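Local coordinates for protein probable endoglucanase (PDB 1WZZ) that hydrolyses internal beta-1,4-glucosidic linkages in cellulose and related beta-glucans as a probable endoglucanase of glycoside hydrolase family 8, at residues I25-Y30 with A61-S66; R32-V37 with W71-T76; A65-M70 with P125-D130. All blocks are in the same frame, centred on the assembly; numbering follows the deposited sequence.

How the contacts relate
Followed from the N terminus, the chain leaves helix 18-30 and later returns to it through helix 64-77, which takes part in all three contacts. Contact 1 closes the first loop, tying the end of helix 18-30 to the start of helix 64-77. Contact 2 begins in the turn just after helix 18-30 and ends further along helix 64-77, so it crosses contact 1. Contact 3 starts where contact 1 finishes, sharing Ala65 and Ser66, and closes a longer loop to helix 125-142; it also crosses contact 2, whose second segment follows directly after Met70. One helix of the (alpha/alpha)6 barrel is thus joined to a helix before it, a loop and a helix after it.

Contact 1 of 3, residues I25-Y30 with A61-S66; sequences IFRAKY and AGDLAS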
loop_
_atom_site.group_PDB
_atom_site.type_symbol
_atom_site.label_atom_id
_atom_site.label_comp_id
_atom_site.label_asym_id
_atom_site.label_seq_id
_atom_site.Cartn_x
_atom_site.Cartn_y
_atom_site.Cartn_z
ATOM N N ILE A 25 -0.391 -0.088 20.297
ATOM C CA ILE A 25 -0.552 1.357 20.263
ATOM C C ILE A 25 -1.524 1.772 19.160
ATOM O O ILE A 25 -2.418 2.582 19.371
ATOM C CB ILE A 25 0.830 2.058 20.060
ATOM C CG1 ILE A 25 1.739 1.711 21.244
ATOM C CG2 ILE A 25 0.644 3.592 19.933
ATOM C CD1 ILE A 25 3.216 2.107 21.005
ATOM N N PHE A 26 -1.365 1.193 17.974
ATOM C CA PHE A 26 -2.239 1.519 16.862
ATOM C C PHE A 26 -3.714 1.221 17.204
ATOM O O PHE A 26 -4.618 2.017 16.936
ATOM C CB PHE A 26 -1.819 0.689 15.651
ATOM C CG PHE A 26 -2.562 1.038 14.384
ATOM C CD1 PHE A 26 -2.005 1.911 13.448
ATOM C CD2 PHE A 26 -3.774 0.451 14.111
ATOM C CE1 PHE A 26 -2.664 2.179 12.235
ATOM C CE2 PHE A 26 -4.436 0.709 12.913
ATOM C CZ PHE A 26 -3.873 1.574 11.976
ATOM N N ARG A 27 -3.927 0.049 17.780
ATOM C CA ARG A 27 -5.261 -0.408 18.180
ATOM C C ARG A 27 -5.897 0.564 19.191
ATOM O O ARG A 27 -7.063 0.963 19.094
ATOM C CB ARG A 27 -5.118 -1.804 18.783
ATOM C CG ARG A 27 -6.420 -2.462 19.301
ATOM C CD ARG A 27 -6.153 -3.851 19.908
ATOM N NE ARG A 27 -5.211 -3.818 21.037
ATOM C CZ ARG A 27 -4.612 -4.887 21.576
ATOM N NH1 ARG A 27 -4.837 -6.112 21.103
ATOM N NH2 ARG A 27 -3.774 -4.734 22.602
ATOM N N ALA A 28 -5.102 0.969 20.161
ATOM C CA ALA A 28 -5.599 1.869 21.181
ATOM C C ALA A 28 -6.049 3.190 20.596
ATOM O O ALA A 28 -7.080 3.743 20.996
ATOM C CB ALA A 28 -4.509 2.095 22.213
ATOM N N LYS A 29 -5.283 3.687 19.628
ATOM C CA LYS A 29 -5.566 4.966 19.021
ATOM C C LYS A 29 -6.621 4.978 17.939
ATOM O O LYS A 29 -7.435 5.903 17.872
ATOM C CB LYS A 29 -4.291 5.561 18.399
ATOM C CG LYS A 29 -3.219 6.016 19.390
ATOM C CD LYS A 29 -2.017 6.602 18.670
ATOM C CE LYS A 29 -1.011 7.175 19.669
ATOM N NZ LYS A 29 0.208 7.648 18.978
ATOM N N TYR A 30 -6.619 3.944 17.102
ATOM C CA TYR A 30 -7.482 3.975 15.924
ATOM C C TYR A 30 -8.577 2.945 15.704
ATOM O O TYR A 30 -9.361 3.095 14.759
ATOM C CB TYR A 30 -6.566 3.963 14.683
ATOM C CG TYR A 30 -5.450 4.987 14.750
ATOM C CD1 TYR A 30 -4.117 4.597 14.807
ATOM C CD2 TYR A 30 -5.741 6.350 14.780
ATOM C CE1 TYR A 30 -3.089 5.547 14.897
ATOM C CE2 TYR A 30 -4.724 7.298 14.867
ATOM C CZ TYR A 30 -3.412 6.892 14.922
ATOM O OH TYR A 30 -2.427 7.857 14.954
ATOM N N ALA A 61 0.264 -9.426 14.457
ATOM C CA ALA A 61 0.450 -9.393 15.904
ATOM C C ALA A 61 -0.209 -10.578 16.602
ATOM O O ALA A 61 -0.050 -10.738 17.818
ATOM C CB ALA A 61 -0.124 -8.106 16.478
ATOM N N GLY A 62 -0.954 -11.390 15.854
ATOM C CA GLY A 62 -1.635 -12.525 16.464
ATOM C C GLY A 62 -2.885 -12.160 17.248
ATOM O O GLY A 62 -3.325 -12.918 18.126
ATOM N N ASP A 63 -3.476 -11.014 16.935
ATOM C CA ASP A 63 -4.667 -10.549 17.628
ATOM C C ASP A 63 -5.904 -10.980 16.837
ATOM O O ASP A 63 -6.431 -10.234 16.014
ATOM C CB ASP A 63 -4.606 -9.032 17.747
ATOM C CG ASP A 63 -5.738 -8.445 18.546
ATOM O OD1 ASP A 63 -6.691 -9.175 18.923
ATOM O OD2 ASP A 63 -5.673 -7.222 18.813
ATOM N N LEU A 64 -6.377 -12.189 17.103
ATOM C CA LEU A 64 -7.548 -12.699 16.379
ATOM C C LEU A 64 -8.840 -11.944 16.669
ATOM O O LEU A 64 -9.625 -11.682 15.758
ATOM C CB LEU A 64 -7.727 -14.194 16.686
ATOM C CG LEU A 64 -8.978 -14.856 16.082
ATOM C CD1 LEU A 64 -9.020 -14.703 14.534
ATOM C CD2 LEU A 64 -8.961 -16.340 16.482
ATOM N N ALA A 65 -9.084 -11.573 17.925
ATOM C CA ALA A 65 -10.308 -10.853 18.256
ATOM C C ALA A 65 -10.449 -9.544 17.467
ATOM O O ALA A 65 -11.523 -9.234 16.922
ATOM C CB ALA A 65 -10.363 -10.581 19.778
ATOM N N SER A 66 -9.378 -8.753 17.398
ATOM C CA SER A 66 -9.455 -7.496 16.657
ATOM C C SER A 66 -9.581 -7.767 15.149
ATOM O O SER A 66 -10.297 -7.040 14.453
ATOM C CB SER A 66 -8.203 -6.635 16.908
ATOM O OG SER A 66 -8.153 -6.227 18.272
#
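Arg27, on helix 18-30, meets Asp63 and Ser66 at the N-terminal end of helix 64-77, where a helix cap doubles as the acceptor of an interhelical salt bridge in the (alpha/alpha)6 barrel. The ionic interaction runs from Arg27 NH1 to Asp63 OD2 at 2.7 Å. The bond is bent (142° at the hydrogen); NH1 meets OD2 from above the carboxylate plane, and the two flat groups stand 79° apart. The arginine stays extended through its first two torsions and then turns at chi3 (59°), which swings its end round toward the aspartate.

Van der Waals contact is slight, with Arg27 CD passing 3.5 Å from Ser66 OG.

Hydrogen bonds within 61-66 hold the carboxylate in place. Asp63 is the N-cap residue, and its OD1 accepts from Ser66 N at 3.1 Å in a nearly linear capping bond, while the preceding Gly62 ends helix 48-61 in a Schellman motif. With one helix stopping and the next starting within two residues, the acid is set at a tight corner. Trp23 NE1, from the same helix as Arg27, also donates to Asp63 OD2. The hydroxyl of Ser66 does so too, its OG lying 2.7 Å from Asp63 OD2 and reaching that oxygen from the face of the carboxylate opposite to Arg27 NH1.

Contact 2 of 3, residues R32-V37 with W71-T76; sequences RPSGRV and WMWART. With SO4 (sulfate ion), chain B.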
loop_
_atom_site.group_PDB
_atom_site.type_symbol
_atom_site.label_atom_id
_atom_site.label_comp_id
_atom_site.label_asym_id
_atom_site.label_seq_id
_atom_site.Cartn_x
_atom_site.Cartn_y
_atom_site.Cartn_z
ATOM N N ARG A 32 -12.031 1.306 16.600
ATOM C CA ARG A 32 -13.295 1.472 17.351
ATOM C C ARG A 32 -13.849 0.087 17.666
ATOM O O ARG A 32 -13.552 -0.888 16.971
ATOM C CB ARG A 32 -14.319 2.242 16.514
ATOM C CG ARG A 32 -13.968 3.697 16.272
ATOM C CD ARG A 32 -13.884 4.450 17.587
ATOM N NE ARG A 32 -13.605 5.865 17.372
ATOM C CZ ARG A 32 -14.505 6.754 16.959
ATOM N NH1 ARG A 32 -15.755 6.378 16.720
ATOM N NH2 ARG A 32 -14.147 8.015 16.766
ATOM N N PRO A 33 -14.674 -0.029 18.722
ATOM C CA PRO A 33 -15.249 -1.327 19.089
ATOM C C PRO A 33 -16.077 -1.939 17.956
ATOM O O PRO A 33 -16.225 -3.158 17.881
ATOM C CB PRO A 33 -16.113 -0.995 20.315
ATOM C CG PRO A 33 -15.434 0.188 20.908
ATOM C CD PRO A 33 -15.036 1.015 19.696
ATOM N N SER A 34 -16.604 -1.087 17.088
ATOM C CA SER A 34 -17.399 -1.534 15.940
ATOM C C SER A 34 -16.570 -2.322 14.931
ATOM O O SER A 34 -17.119 -3.059 14.114
ATOM C CB SER A 34 -17.995 -0.331 15.214
ATOM O OG SER A 34 -16.980 0.503 14.684
ATOM N N GLY A 35 -15.249 -2.155 14.990
ATOM C CA GLY A 35 -14.384 -2.839 14.041
ATOM C C GLY A 35 -13.878 -1.862 12.991
ATOM O O GLY A 35 -13.061 -2.225 12.148
ATOM N N ARG A 36 -14.350 -0.623 13.051
ATOM C CA ARG A 36 -13.948 0.414 12.106
ATOM C C ARG A 36 -12.633 1.074 12.520
ATOM O O ARG A 36 -12.449 1.418 13.692
ATOM C CB ARG A 36 -15.066 1.458 12.019
ATOM C CG ARG A 36 -14.813 2.598 11.112
ATOM C CD ARG A 36 -16.088 3.430 10.894
ATOM N NE ARG A 36 -16.387 4.325 12.005
ATOM C CZ ARG A 36 -15.914 5.559 12.109
ATOM N NH1 ARG A 36 -15.119 6.048 11.170
ATOM N NH2 ARG A 36 -16.245 6.312 13.151
ATOM N N VAL A 37 -11.700 1.193 11.571
ATOM C CA VAL A 37 -10.424 1.874 11.812
ATOM C C VAL A 37 -10.641 3.347 11.442
ATOM O O VAL A 37 -11.079 3.670 10.329
ATOM C CB VAL A 37 -9.294 1.257 10.933
ATOM C CG1 VAL A 37 -7.978 2.091 11.035
ATOM C CG2 VAL A 37 -9.074 -0.165 11.361
ATOM N N TRP A 71 -12.572 -7.336 10.151
ATOM C CA TRP A 71 -12.979 -8.004 8.910
ATOM C C TRP A 71 -14.500 -8.034 8.816
ATOM O O TRP A 71 -15.091 -7.745 7.765
ATOM C CB TRP A 71 -12.397 -9.410 8.880
ATOM C CG TRP A 71 -12.886 -10.276 7.762
ATOM C CD1 TRP A 71 -13.209 -11.591 7.861
ATOM C CD2 TRP A 71 -13.094 -9.915 6.370
ATOM N NE1 TRP A 71 -13.606 -12.088 6.638
ATOM C CE2 TRP A 71 -13.550 -11.086 5.707
ATOM C CE3 TRP A 71 -12.947 -8.730 5.628
ATOM C CZ2 TRP A 71 -13.864 -11.108 4.336
ATOM C CZ3 TRP A 71 -13.265 -8.757 4.250
ATOM C CH2 TRP A 71 -13.720 -9.943 3.633
HETATM N N MSE A 72 -15.156 -8.384 9.910
HETATM C CA MSE A 72 -16.615 -8.357 9.846
HETATM C C MSE A 72 -17.097 -6.949 9.464
HETATM O O MSE A 72 -18.015 -6.810 8.656
HETATM C CB MSE A 72 -17.237 -8.792 11.183
HETATM C CG MSE A 72 -18.745 -8.710 11.177
HETATM SE SE MSE A 72 -19.448 -9.485 12.802
HETATM C CE MSE A 72 -19.311 -7.940 13.941
ATOM N N TRP A 73 -16.473 -5.892 10.000
ATOM C CA TRP A 73 -16.893 -4.535 9.669
ATOM C C TRP A 73 -16.632 -4.236 8.181
ATOM O O TRP A 73 -17.490 -3.665 7.485
ATOM C CB TRP A 73 -16.164 -3.489 10.526
ATOM C CG TRP A 73 -16.752 -2.098 10.342
ATOM C CD1 TRP A 73 -17.770 -1.533 11.075
ATOM C CD2 TRP A 73 -16.444 -1.151 9.307
ATOM N NE1 TRP A 73 -18.107 -0.310 10.557
ATOM C CE2 TRP A 73 -17.314 -0.050 9.471
ATOM C CE3 TRP A 73 -15.521 -1.129 8.249
ATOM C CZ2 TRP A 73 -17.292 1.058 8.624
ATOM C CZ3 TRP A 73 -15.501 -0.025 7.411
ATOM C CH2 TRP A 73 -16.381 1.053 7.600
ATOM N N ALA A 74 -15.454 -4.598 7.695
ATOM C CA ALA A 74 -15.152 -4.345 6.287
ATOM C C ALA A 74 -16.078 -5.108 5.342
ATOM O O ALA A 74 -16.548 -4.542 4.345
ATOM C CB ALA A 74 -13.671 -4.701 5.988
ATOM N N ARG A 75 -16.355 -6.369 5.652
ATOM C CA ARG A 75 -17.205 -7.181 4.784
ATOM C C ARG A 75 -18.621 -6.653 4.767
ATOM O O ARG A 75 -19.222 -6.515 3.692
ATOM C CB ARG A 75 -17.231 -8.648 5.231
ATOM C CG ARG A 75 -17.981 -9.547 4.219
ATOM C CD ARG A 75 -18.293 -10.943 4.747
ATOM N NE ARG A 75 -17.465 -11.321 5.884
ATOM C CZ ARG A 75 -17.789 -11.095 7.156
ATOM N NH1 ARG A 75 -16.963 -11.468 8.130
ATOM N NH2 ARG A 75 -18.943 -10.513 7.459
ATOM N N THR A 76 -19.144 -6.324 5.943
ATOM C CA THR A 76 -20.513 -5.826 6.031
ATOM C C THR A 76 -20.730 -4.411 5.500
ATOM O O THR A 76 -21.753 -4.126 4.880
ATOM C CB THR A 76 -21.075 -5.912 7.504
ATOM O OG1 THR A 76 -20.356 -5.047 8.378
ATOM C CG2 THR A 76 -20.946 -7.287 8.026
HETATM S S SO4 B . -18.278 3.829 15.204
HETATM O O1 SO4 B . -17.398 3.052 14.306
HETATM O O2 SO4 B . -18.288 5.245 14.796
HETATM O O3 SO4 B . -17.771 3.740 16.583
HETATM O O4 SO4 B . -19.635 3.256 15.125
#
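Arg36 lies along the indole of Trp73, the two side chains running side by side in the same direction. Its CB sits over one face of the five-membered ring, 3.8 Å from the centroid and only 15° off the normal, a CH-pi contact. Further along, Arg36 CD comes within 3.5 Å of Trp73 CZ2 on the six-membered ring, so the aliphatic shaft spans both rings before the chain bends at chi3 (78°) and carries the guanidinium beyond them. The backbone of the turn completes the inner shell: Ser34 O approaches Trp73 CD1 at 3.5 Å, and Gly35 O lies 3.7 Å from Trp73 CB. A side chain on Gly35 would run into that CB, and at these backbone angles it would also press on the carbonyl oxygen of Ser34, reason enough for a glycine. With an alanine in place of Trp73, the Arg36 shaft would probably lose the flat surface beneath it and be left freer to shift.

The loop segment forms a type I beta turn from Arg32 to Gly35, laid against helix 64-77 of the (alpha/alpha)6 barrel; an ST turn overlaps it, Arg36 N donating to Ser34 OG. On the outer side of the loop, a sulfate, probably from the crystallisation liquor, is gripped by Arg36 NE through O1 (2.8 Å), by Arg36 NH2 through O2 (2.8 Å) and by Ser34 OG, which gives O1 a second bond at 2.6 Å; Arg32 NH1 adds a weak one. Farther out, Ser46 OG and Gly43 O bind the Arg36 guanidinium, and Gln51 NE2 donates to Gly35 O. Phe90 meets the Trp73 ring edge-to-face, and the side chain of Glu49, the proton donor by similarity, lies about 10 Å from that of Trp73.

Contact 3 of 3, residues A65-M70 with P125-D130; sequences ASFQSM and PDYIQD
Tyr127 reaches from helix 125-142 to Phe67 and Gln68 of helix 64-77, and its path can be traced atom by atom. At CB the side chain is still on its own helix; with CG anti to the carbonyl carbon (chi1 -70°), the ring is carried out toward the neighbouring helix. Ring atom CD1 is the first to arrive, 4.0 Å from Phe67 CE2. The next atom, CE1, makes the closest ring contact, 3.6 Å from the same Phe67 CE2, which stands above the tyrosine face but toward its rim. Tyr127 CZ follows at 3.7 Å from that carbon. The two side chains run antiparallel, one ring passing alongside the other, their planes inclined at 52° and their centroids 5.0 Å apart, so the pair is oblique. At the tip, Tyr127 OH turns to the aliphatic part of Gln68, which crosses it at about a right angle: Gln68 CG lies 3.2 Å from the hydroxyl oxygen, a close van der Waals approach.

Beyond the pair, Arg124 makes a cation-pi contact with the Tyr127 ring, and Trp71 meets it with its plane nearly perpendicular. The aromatic pair thus lies between helices 64-77 and 125-142, with Leu115 and Ala118 of helix 105-122 touching both rings and Met55 and Ala59 of helix 48-61 backing the phenylalanine.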
loop_
_atom_site.group_PDB
_atom_site.type_symbol
_atom_site.label_atom_id
_atom_site.label_comp_id
_atom_site.label_asym_id
_atom_site.label_seq_id
_atom_site.Cartn_x
_atom_site.Cartn_y
_atom_site.Cartn_z
ATOM N N ALA A 65 -9.084 -11.573 17.925
ATOM C CA ALA A 65 -10.308 -10.853 18.256
ATOM C C ALA A 65 -10.449 -9.544 17.467
ATOM O O ALA A 65 -11.523 -9.234 16.922
ATOM C CB ALA A 65 -10.363 -10.581 19.778
ATOM N N SER A 66 -9.378 -8.753 17.398
ATOM C CA SER A 66 -9.455 -7.496 16.657
ATOM C C SER A 66 -9.581 -7.767 15.149
ATOM O O SER A 66 -10.297 -7.040 14.453
ATOM C CB SER A 66 -8.203 -6.635 16.908
ATOM O OG SER A 66 -8.153 -6.227 18.272
ATOM N N PHE A 67 -8.866 -8.770 14.668
ATOM C CA PHE A 67 -8.935 -9.119 13.243
ATOM C C PHE A 67 -10.384 -9.445 12.851
ATOM O O PHE A 67 -10.900 -8.948 11.846
ATOM C CB PHE A 67 -8.059 -10.321 12.920
ATOM C CG PHE A 67 -8.014 -10.624 11.461
ATOM C CD1 PHE A 67 -7.028 -10.070 10.650
ATOM C CD2 PHE A 67 -9.020 -11.399 10.878
ATOM C CE1 PHE A 67 -7.040 -10.283 9.279
ATOM C CE2 PHE A 67 -9.052 -11.613 9.507
ATOM C CZ PHE A 67 -8.065 -11.059 8.699
ATOM N N GLN A 68 -11.026 -10.278 13.660
ATOM C CA GLN A 68 -12.413 -10.663 13.412
ATOM C C GLN A 68 -13.349 -9.474 13.353
ATOM O O GLN A 68 -14.202 -9.371 12.462
ATOM C CB GLN A 68 -12.860 -11.637 14.514
ATOM C CG GLN A 68 -12.217 -12.997 14.383
ATOM C CD GLN A 68 -12.492 -13.911 15.577
ATOM O OE1 GLN A 68 -12.332 -15.138 15.482
ATOM N NE2 GLN A 68 -12.889 -13.321 16.701
ATOM N N SER A 69 -13.191 -8.565 14.307
ATOM C CA SER A 69 -14.004 -7.375 14.371
ATOM C C SER A 69 -13.810 -6.495 13.137
ATOM O O SER A 69 -14.786 -6.027 12.551
ATOM C CB SER A 69 -13.669 -6.573 15.635
ATOM O OG SER A 69 -14.512 -5.429 15.771
HETATM N N MSE A 70 -12.559 -6.259 12.739
HETATM C CA MSE A 70 -12.309 -5.406 11.583
HETATM C C MSE A 70 -12.747 -6.039 10.278
HETATM O O MSE A 70 -13.216 -5.339 9.385
HETATM C CB MSE A 70 -10.821 -5.023 11.486
HETATM C CG MSE A 70 -10.393 -4.133 12.638
HETATM SE SE MSE A 70 -8.509 -3.607 12.450
HETATM C CE MSE A 70 -7.815 -5.232 13.048
ATOM N N PRO A 125 -9.667 -21.711 7.521
ATOM C CA PRO A 125 -9.814 -21.904 6.077
ATOM C C PRO A 125 -10.769 -20.947 5.377
ATOM O O PRO A 125 -10.640 -20.716 4.163
ATOM C CB PRO A 125 -10.237 -23.388 5.958
ATOM C CG PRO A 125 -10.949 -23.623 7.266
ATOM C CD PRO A 125 -10.083 -22.911 8.273
ATOM N N ASP A 126 -11.739 -20.408 6.108
ATOM C CA ASP A 126 -12.660 -19.465 5.508
ATOM C C ASP A 126 -11.890 -18.191 5.120
ATOM O O ASP A 126 -12.191 -17.596 4.100
ATOM C CB ASP A 126 -13.828 -19.143 6.463
ATOM C CG ASP A 126 -13.365 -18.605 7.803
ATOM O OD1 ASP A 126 -12.466 -19.212 8.423
ATOM O OD2 ASP A 126 -13.923 -17.572 8.236
ATOM N N TYR A 127 -10.906 -17.778 5.930
ATOM C CA TYR A 127 -10.121 -16.571 5.575
ATOM C C TYR A 127 -9.304 -16.808 4.302
ATOM O O TYR A 127 -9.128 -15.898 3.469
ATOM C CB TYR A 127 -9.174 -16.201 6.733
ATOM C CG TYR A 127 -9.856 -15.678 7.971
ATOM C CD1 TYR A 127 -9.143 -15.578 9.170
ATOM C CD2 TYR A 127 -11.176 -15.244 7.954
ATOM C CE1 TYR A 127 -9.721 -15.058 10.309
ATOM C CE2 TYR A 127 -11.778 -14.716 9.104
ATOM C CZ TYR A 127 -11.036 -14.626 10.278
ATOM O OH TYR A 127 -11.632 -14.102 11.424
ATOM N N ILE A 128 -8.777 -18.022 4.143
ATOM C CA ILE A 128 -8.032 -18.342 2.933
ATOM C C ILE A 128 -8.986 -18.222 1.739
ATOM O O ILE A 128 -8.640 -17.643 0.701
ATOM C CB ILE A 128 -7.435 -19.764 3.014
ATOM C CG1 ILE A 128 -6.407 -19.824 4.145
ATOM C CG2 ILE A 128 -6.754 -20.168 1.670
ATOM C CD1 ILE A 128 -5.260 -18.852 3.996
ATOM N N GLN A 129 -10.193 -18.785 1.862
ATOM C CA GLN A 129 -11.170 -18.670 0.782
ATOM C C GLN A 129 -11.515 -17.206 0.486
ATOM O O GLN A 129 -11.656 -16.821 -0.696
ATOM C CB GLN A 129 -12.447 -19.412 1.184
ATOM C CG GLN A 129 -12.225 -20.892 1.229
ATOM C CD GLN A 129 -13.462 -21.613 1.684
ATOM O OE1 GLN A 129 -14.333 -21.020 2.307
ATOM N NE2 GLN A 129 -13.538 -22.920 1.381
ATOM N N ASP A 130 -11.671 -16.406 1.543
ATOM C CA ASP A 130 -12.022 -14.978 1.397
ATOM C C ASP A 130 -10.916 -14.251 0.628
ATOM O O ASP A 130 -11.194 -13.395 -0.233
ATOM C CB ASP A 130 -12.186 -14.304 2.748
ATOM C CG ASP A 130 -13.385 -14.812 3.519
ATOM O OD1 ASP A 130 -14.364 -15.288 2.894
ATOM O OD2 ASP A 130 -13.338 -14.717 4.766
#